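Local coordinates for vascular protein tyrosine phosphatase 1 (Rattus norvegicus, PDB 3I36) that probably removes phosphate from phosphotyrosine residues of proteins, as the catalytic domain of a receptor-type protein tyrosine phosphatase, at residues 132-145 / 194-208. Residues are numbered along the deposited sequence; the frame is centred on the assembly and turned at random.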
loop_
_atom_site.group_PDB
_atom_site.type_symbol
_atom_site.label_atom_id
_atom_site.label_comp_id
_atom_site.label_asym_id
_atom_site.label_seq_id
_atom_site.Cartn_x
_atom_site.Cartn_y
_atom_site.Cartn_z
ATOM N N VAL A 132 -3.176 1.940 -13.205
ATOM C CA VAL A 132 -2.625 0.603 -13.305
ATOM C C VAL A 132 -1.931 0.463 -14.639
ATOM O O VAL A 132 -0.806 -0.016 -14.711
ATOM C CB VAL A 132 -3.718 -0.473 -13.190
ATOM C CG1 VAL A 132 -3.210 -1.816 -13.753
ATOM C CG2 VAL A 132 -4.132 -0.630 -11.738
ATOM N N TRP A 133 -2.602 0.891 -15.702
ATOM C CA TRP A 133 -2.035 0.734 -17.034
ATOM C C TRP A 133 -0.839 1.647 -17.248
ATOM O O TRP A 133 0.259 1.206 -17.598
ATOM C CB TRP A 133 -3.052 1.024 -18.130
ATOM C CG TRP A 133 -2.378 0.841 -19.429
ATOM C CD1 TRP A 133 -1.886 1.811 -20.256
ATOM C CD2 TRP A 133 -1.996 -0.411 -20.004
ATOM N NE1 TRP A 133 -1.262 1.231 -21.342
ATOM C CE2 TRP A 133 -1.313 -0.133 -21.202
ATOM C CE3 TRP A 133 -2.189 -1.745 -19.623
ATOM C CZ2 TRP A 133 -0.826 -1.141 -22.033
ATOM C CZ3 TRP A 133 -1.699 -2.751 -20.449
ATOM C CH2 TRP A 133 -1.026 -2.440 -21.641
ATOM N N GLU A 134 -1.052 2.936 -17.036
ATOM C CA GLU A 134 -0.032 3.912 -17.376
ATOM C C GLU A 134 1.201 3.789 -16.516
ATOM O O GLU A 134 2.289 4.159 -16.932
ATOM C CB GLU A 134 -0.593 5.322 -17.267
ATOM C CG GLU A 134 -1.671 5.575 -18.302
ATOM C CD GLU A 134 -2.258 6.955 -18.188
ATOM O OE1 GLU A 134 -1.794 7.740 -17.329
ATOM O OE2 GLU A 134 -3.184 7.241 -18.966
ATOM N N LYS A 135 1.025 3.296 -15.301
ATOM C CA LYS A 135 2.153 3.256 -14.388
ATOM C C LYS A 135 2.777 1.871 -14.305
ATOM O O LYS A 135 3.610 1.622 -13.448
ATOM C CB LYS A 135 1.764 3.773 -13.010
ATOM C CG LYS A 135 1.192 5.175 -13.046
ATOM C CD LYS A 135 2.085 6.135 -13.853
ATOM C CE LYS A 135 1.525 7.562 -13.806
ATOM N NZ LYS A 135 2.183 8.487 -14.773
ATOM N N ASN A 136 2.383 0.986 -15.213
ATOM C CA ASN A 136 3.110 -0.259 -15.391
ATOM C C ASN A 136 2.926 -1.183 -14.198
ATOM O O ASN A 136 3.842 -1.901 -13.813
ATOM C CB ASN A 136 4.600 0.044 -15.587
ATOM C CG ASN A 136 5.345 -1.104 -16.215
ATOM O OD1 ASN A 136 4.810 -1.783 -17.080
ATOM N ND2 ASN A 136 6.587 -1.333 -15.776
ATOM N N VAL A 137 1.735 -1.161 -13.614
ATOM C CA VAL A 137 1.448 -1.987 -12.453
ATOM C C VAL A 137 1.150 -3.414 -12.877
ATOM O O VAL A 137 0.276 -3.640 -13.696
ATOM C CB VAL A 137 0.256 -1.405 -11.670
ATOM C CG1 VAL A 137 -0.157 -2.332 -10.547
ATOM C CG2 VAL A 137 0.659 -0.052 -11.100
ATOM N N TYR A 138 1.892 -4.367 -12.321
ATOM C CA TYR A 138 1.669 -5.785 -12.588
ATOM C C TYR A 138 1.116 -6.458 -11.336
ATOM O O TYR A 138 0.589 -7.559 -11.388
ATOM C CB TYR A 138 2.976 -6.467 -12.943
ATOM C CG TYR A 138 3.369 -6.332 -14.391
ATOM C CD1 TYR A 138 3.699 -5.103 -14.926
ATOM C CD2 TYR A 138 3.425 -7.439 -15.209
ATOM C CE1 TYR A 138 4.076 -4.985 -16.267
ATOM C CE2 TYR A 138 3.792 -7.338 -16.534
ATOM C CZ TYR A 138 4.121 -6.115 -17.057
ATOM O OH TYR A 138 4.491 -6.029 -18.379
ATOM N N ALA A 139 1.270 -5.792 -10.197
ATOM C CA ALA A 139 0.819 -6.363 -8.937
ATOM C C ALA A 139 -0.008 -5.358 -8.159
ATOM O O ALA A 139 0.390 -4.212 -7.979
ATOM C CB ALA A 139 2.008 -6.829 -8.091
ATOM N N ILE A 140 -1.156 -5.809 -7.683
ATOM C CA ILE A 140 -1.957 -4.982 -6.804
ATOM C C ILE A 140 -2.024 -5.718 -5.498
ATOM O O ILE A 140 -2.272 -6.917 -5.471
ATOM C CB ILE A 140 -3.386 -4.801 -7.330
ATOM C CG1 ILE A 140 -3.383 -3.857 -8.542
ATOM C CG2 ILE A 140 -4.297 -4.259 -6.224
ATOM C CD1 ILE A 140 -4.762 -3.733 -9.205
ATOM N N VAL A 141 -1.802 -4.993 -4.413
ATOM C CA VAL A 141 -1.979 -5.564 -3.100
ATOM C C VAL A 141 -3.154 -4.855 -2.489
ATOM O O VAL A 141 -3.128 -3.641 -2.301
ATOM C CB VAL A 141 -0.745 -5.350 -2.231
ATOM C CG1 VAL A 141 -1.000 -5.869 -0.811
ATOM C CG2 VAL A 141 0.441 -6.064 -2.848
ATOM N N MET A 142 -4.190 -5.619 -2.188
ATOM C CA MET A 142 -5.411 -5.061 -1.664
ATOM C C MET A 142 -5.574 -5.541 -0.243
ATOM O O MET A 142 -5.598 -6.748 0.017
ATOM C CB MET A 142 -6.590 -5.528 -2.495
ATOM C CG MET A 142 -7.907 -5.128 -1.901
ATOM S SD MET A 142 -9.240 -5.389 -3.076
ATOM C CE MET A 142 -10.621 -4.812 -2.082
ATOM N N LEU A 143 -5.689 -4.601 0.682
ATOM C CA LEU A 143 -5.604 -4.962 2.091
ATOM C C LEU A 143 -6.885 -4.668 2.820
ATOM O O LEU A 143 -6.885 -4.321 3.998
ATOM C CB LEU A 143 -4.446 -4.226 2.751
ATOM C CG LEU A 143 -3.089 -4.540 2.120
ATOM C CD1 LEU A 143 -2.090 -3.457 2.467
ATOM C CD2 LEU A 143 -2.601 -5.906 2.583
ATOM N N THR A 144 -7.988 -4.815 2.109
ATOM C CA THR A 144 -9.279 -4.565 2.693
ATOM C C THR A 144 -10.289 -5.459 2.017
ATOM O O THR A 144 -10.091 -5.888 0.881
ATOM C CB THR A 144 -9.701 -3.092 2.497
ATOM O OG1 THR A 144 -10.931 -2.863 3.177
ATOM C CG2 THR A 144 -9.875 -2.776 1.028
ATOM N N LYS A 145 -11.368 -5.766 2.722
ATOM C CA LYS A 145 -12.529 -6.273 2.040
ATOM C C LYS A 145 -13.186 -5.043 1.460
ATOM O O LYS A 145 -12.964 -3.937 1.952
ATOM C CB LYS A 145 -13.482 -6.936 3.023
ATOM C CG LYS A 145 -12.902 -8.139 3.740
ATOM C CD LYS A 145 -14.013 -8.869 4.494
ATOM C CE LYS A 145 -13.467 -10.005 5.326
ATOM N NZ LYS A 145 -12.498 -9.531 6.351
ATOM N N SER A 194 -4.271 0.509 -27.795
ATOM C CA SER A 194 -2.937 0.200 -28.291
ATOM C C SER A 194 -2.740 -1.279 -28.588
ATOM O O SER A 194 -1.757 -1.654 -29.214
ATOM C CB SER A 194 -1.894 0.624 -27.267
ATOM O OG SER A 194 -2.117 -0.087 -26.066
ATOM N N SER A 195 -3.664 -2.112 -28.120
ATOM C CA SER A 195 -3.534 -3.563 -28.252
ATOM C C SER A 195 -2.387 -4.118 -27.419
ATOM O O SER A 195 -2.003 -5.272 -27.564
ATOM C CB SER A 195 -3.349 -3.971 -29.713
ATOM O OG SER A 195 -4.553 -3.815 -30.430
ATOM N N GLU A 196 -1.835 -3.291 -26.550
ATOM C CA GLU A 196 -0.852 -3.780 -25.608
ATOM C C GLU A 196 -1.576 -4.462 -24.462
ATOM O O GLU A 196 -2.684 -4.076 -24.095
ATOM C CB GLU A 196 -0.031 -2.624 -25.062
ATOM C CG GLU A 196 0.722 -1.876 -26.127
ATOM C CD GLU A 196 1.232 -0.539 -25.621
ATOM O OE1 GLU A 196 0.534 0.088 -24.801
ATOM O OE2 GLU A 196 2.320 -0.120 -26.055
ATOM N N SER A 197 -0.933 -5.466 -23.882
ATOM C CA SER A 197 -1.491 -6.122 -22.717
ATOM C C SER A 197 -0.390 -6.704 -21.859
ATOM O O SER A 197 0.746 -6.877 -22.296
ATOM C CB SER A 197 -2.435 -7.235 -23.157
ATOM O OG SER A 197 -1.756 -8.145 -23.991
ATOM N N HIS A 198 -0.732 -6.993 -20.618
ATOM C CA HIS A 198 0.165 -7.745 -19.770
ATOM C C HIS A 198 -0.624 -8.256 -18.584
ATOM O O HIS A 198 -1.779 -7.868 -18.389
ATOM C CB HIS A 198 1.357 -6.892 -19.326
ATOM C CG HIS A 198 0.990 -5.751 -18.431
ATOM N ND1 HIS A 198 0.638 -5.932 -17.109
ATOM C CD2 HIS A 198 0.941 -4.420 -18.660
ATOM C CE1 HIS A 198 0.386 -4.756 -16.563
ATOM N NE2 HIS A 198 0.562 -3.822 -17.483
ATOM N N PRO A 199 -0.013 -9.156 -17.817
ATOM C CA PRO A 199 -0.695 -9.750 -16.677
ATOM C C PRO A 199 -0.736 -8.772 -15.531
ATOM O O PRO A 199 0.041 -7.818 -15.441
ATOM C CB PRO A 199 0.217 -10.929 -16.291
ATOM C CG PRO A 199 1.141 -11.118 -17.441
ATOM C CD PRO A 199 1.318 -9.752 -18.020
ATOM N N LEU A 200 -1.666 -9.026 -14.635
ATOM C CA LEU A 200 -1.669 -8.339 -13.376
ATOM C C LEU A 200 -2.143 -9.365 -12.394
ATOM O O LEU A 200 -3.062 -10.130 -12.680
ATOM C CB LEU A 200 -2.604 -7.124 -13.407
ATOM C CG LEU A 200 -2.651 -6.392 -12.060
ATOM C CD1 LEU A 200 -2.726 -4.877 -12.241
ATOM C CD2 LEU A 200 -3.809 -6.899 -11.210
ATOM N N ARG A 201 -1.467 -9.426 -11.259
ATOM C CA ARG A 201 -1.916 -10.278 -10.190
ATOM C C ARG A 201 -2.329 -9.386 -9.046
ATOM O O ARG A 201 -1.631 -8.434 -8.693
ATOM C CB ARG A 201 -0.787 -11.217 -9.733
ATOM C CG ARG A 201 -1.153 -12.000 -8.475
ATOM C CD ARG A 201 -0.299 -13.232 -8.347
ATOM N NE ARG A 201 -0.422 -14.081 -9.521
ATOM C CZ ARG A 201 0.368 -15.118 -9.765
ATOM N NH1 ARG A 201 1.334 -15.427 -8.905
ATOM N NH2 ARG A 201 0.197 -15.840 -10.867
ATOM N N GLN A 202 -3.466 -9.714 -8.459
ATOM C CA GLN A 202 -3.992 -8.964 -7.366
ATOM C C GLN A 202 -3.933 -9.856 -6.153
ATOM O O GLN A 202 -4.501 -10.950 -6.143
ATOM C CB GLN A 202 -5.447 -8.596 -7.627
ATOM C CG GLN A 202 -6.080 -7.824 -6.492
ATOM C CD GLN A 202 -7.591 -7.937 -6.550
ATOM O OE1 GLN A 202 -8.118 -8.984 -6.917
ATOM N NE2 GLN A 202 -8.290 -6.865 -6.202
ATOM N N PHE A 203 -3.229 -9.386 -5.141
ATOM C CA PHE A 203 -3.113 -10.102 -3.886
ATOM C C PHE A 203 -4.108 -9.481 -2.949
ATOM O O PHE A 203 -3.913 -8.370 -2.464
ATOM C CB PHE A 203 -1.698 -9.969 -3.351
ATOM C CG PHE A 203 -0.663 -10.519 -4.288
ATOM C CD1 PHE A 203 -0.202 -11.822 -4.154
ATOM C CD2 PHE A 203 -0.192 -9.755 -5.335
ATOM C CE1 PHE A 203 0.743 -12.329 -5.024
ATOM C CE2 PHE A 203 0.746 -10.254 -6.209
ATOM C CZ PHE A 203 1.221 -11.543 -6.051
ATOM N N HIS A 204 -5.196 -10.196 -2.726
ATOM C CA HIS A 204 -6.263 -9.677 -1.911
ATOM C C HIS A 204 -6.186 -10.277 -0.522
ATOM O O HIS A 204 -6.591 -11.415 -0.300
ATOM C CB HIS A 204 -7.618 -9.977 -2.540
ATOM C CG HIS A 204 -8.738 -9.226 -1.901
ATOM N ND1 HIS A 204 -10.016 -9.208 -2.410
ATOM C CD2 HIS A 204 -8.755 -8.429 -0.807
ATOM C CE1 HIS A 204 -10.783 -8.457 -1.639
ATOM N NE2 HIS A 204 -10.039 -7.964 -0.665
ATOM N N PHE A 205 -5.626 -9.507 0.404
ATOM C CA PHE A 205 -5.573 -9.899 1.797
ATOM C C PHE A 205 -6.946 -9.620 2.366
ATOM O O PHE A 205 -7.332 -8.467 2.540
ATOM C CB PHE A 205 -4.552 -9.055 2.530
ATOM C CG PHE A 205 -4.174 -9.597 3.870
ATOM C CD1 PHE A 205 -4.699 -9.042 5.028
ATOM C CD2 PHE A 205 -3.301 -10.673 3.973
ATOM C CE1 PHE A 205 -4.347 -9.538 6.272
ATOM C CE2 PHE A 205 -2.937 -11.171 5.206
ATOM C CZ PHE A 205 -3.465 -10.602 6.365
ATOM N N THR A 206 -7.692 -10.676 2.651
ATOM C CA THR A 206 -9.079 -10.502 3.044
ATOM C C THR A 206 -9.258 -10.637 4.543
ATOM O O THR A 206 -10.363 -10.457 5.058
ATOM C CB THR A 206 -9.950 -11.570 2.393
ATOM O OG1 THR A 206 -9.405 -12.857 2.706
ATOM C CG2 THR A 206 -9.968 -11.391 0.890
ATOM N N SER A 207 -8.177 -10.949 5.243
ATOM C CA SER A 207 -8.291 -11.370 6.629
ATOM C C SER A 207 -7.751 -10.370 7.643
ATOM O O SER A 207 -7.547 -10.705 8.794
ATOM C CB SER A 207 -7.629 -12.736 6.824
ATOM O OG SER A 207 -6.272 -12.703 6.433
ATOM N N TRP A 208 -7.531 -9.134 7.232
ATOM C CA TRP A 208 -7.198 -8.124 8.212
ATOM C C TRP A 208 -8.429 -7.923 9.100
ATOM O O TRP A 208 -9.538 -7.780 8.590
ATOM C CB TRP A 208 -6.850 -6.820 7.515
ATOM C CG TRP A 208 -6.092 -5.893 8.381
ATOM C CD1 TRP A 208 -6.554 -5.245 9.484
ATOM C CD2 TRP A 208 -4.725 -5.505 8.223
ATOM N NE1 TRP A 208 -5.555 -4.470 10.025
ATOM C CE2 TRP A 208 -4.426 -4.604 9.262
ATOM C CE3 TRP A 208 -3.725 -5.822 7.294
ATOM C CZ2 TRP A 208 -3.162 -4.030 9.411
ATOM C CZ3 TRP A 208 -2.482 -5.246 7.436
ATOM C CH2 TRP A 208 -2.207 -4.364 8.489
HETATM O O HOH W 1 0.412 -1.485 -16.664
HETATM O O HOH W 2 -0.264 2.283 -23.800
HETATM O O HOH W 3 -10.496 -7.406 6.134
HETATM O O HOH W 4 -12.204 -9.206 8.987
#
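Two neighbouring parallel strands of the mixed sheet of the tyrosine phosphatase domain meet where Ala139-Met142 runs beside 196-205, their axes 4.6 Å apart and 13° from parallel. Register follows from five backbone bonds that zigzag between the strands, from Arg201 N to Tyr138 O (2.8 Å) through to Phe205 N to Met142 O. Ahead of this pairing, the imidazole of His198 lies face to face on the Tyr138 ring, centroids 3.8 Å apart and planes at 13°. Two bonds fix the imidazole's rotation: ND1 donates in its ring plane to Pro199 O (2.6 Å), and NE2 meets a water that in turn donates to Val132 O. Replacing Tyr138 by an alanine would probably leave this imidazole face without its stacking partner and open a gap beside Pro199 CD. Trp133, in the helix closed by a Schellman motif at Asn136, presents its ring edge to Glu196 OE1, 3.3 Å from CZ2, and a second water links NE1 to that oxygen. Strand 240-243, which leads into the likely catalytic Cys244, flanks 139-142 on its other side. Towards that end, Met142, extended with CG anti to N (chi1 173°), sets SD over the His204 ring, 3.7 Å from its centroid; Thr206 CG2 covers the opposite face. His204 NE2 donates to Thr144 O (2.6 Å), and Lys145 NZ, its chain bent at chi4, reaches Thr206 O at 2.7 Å.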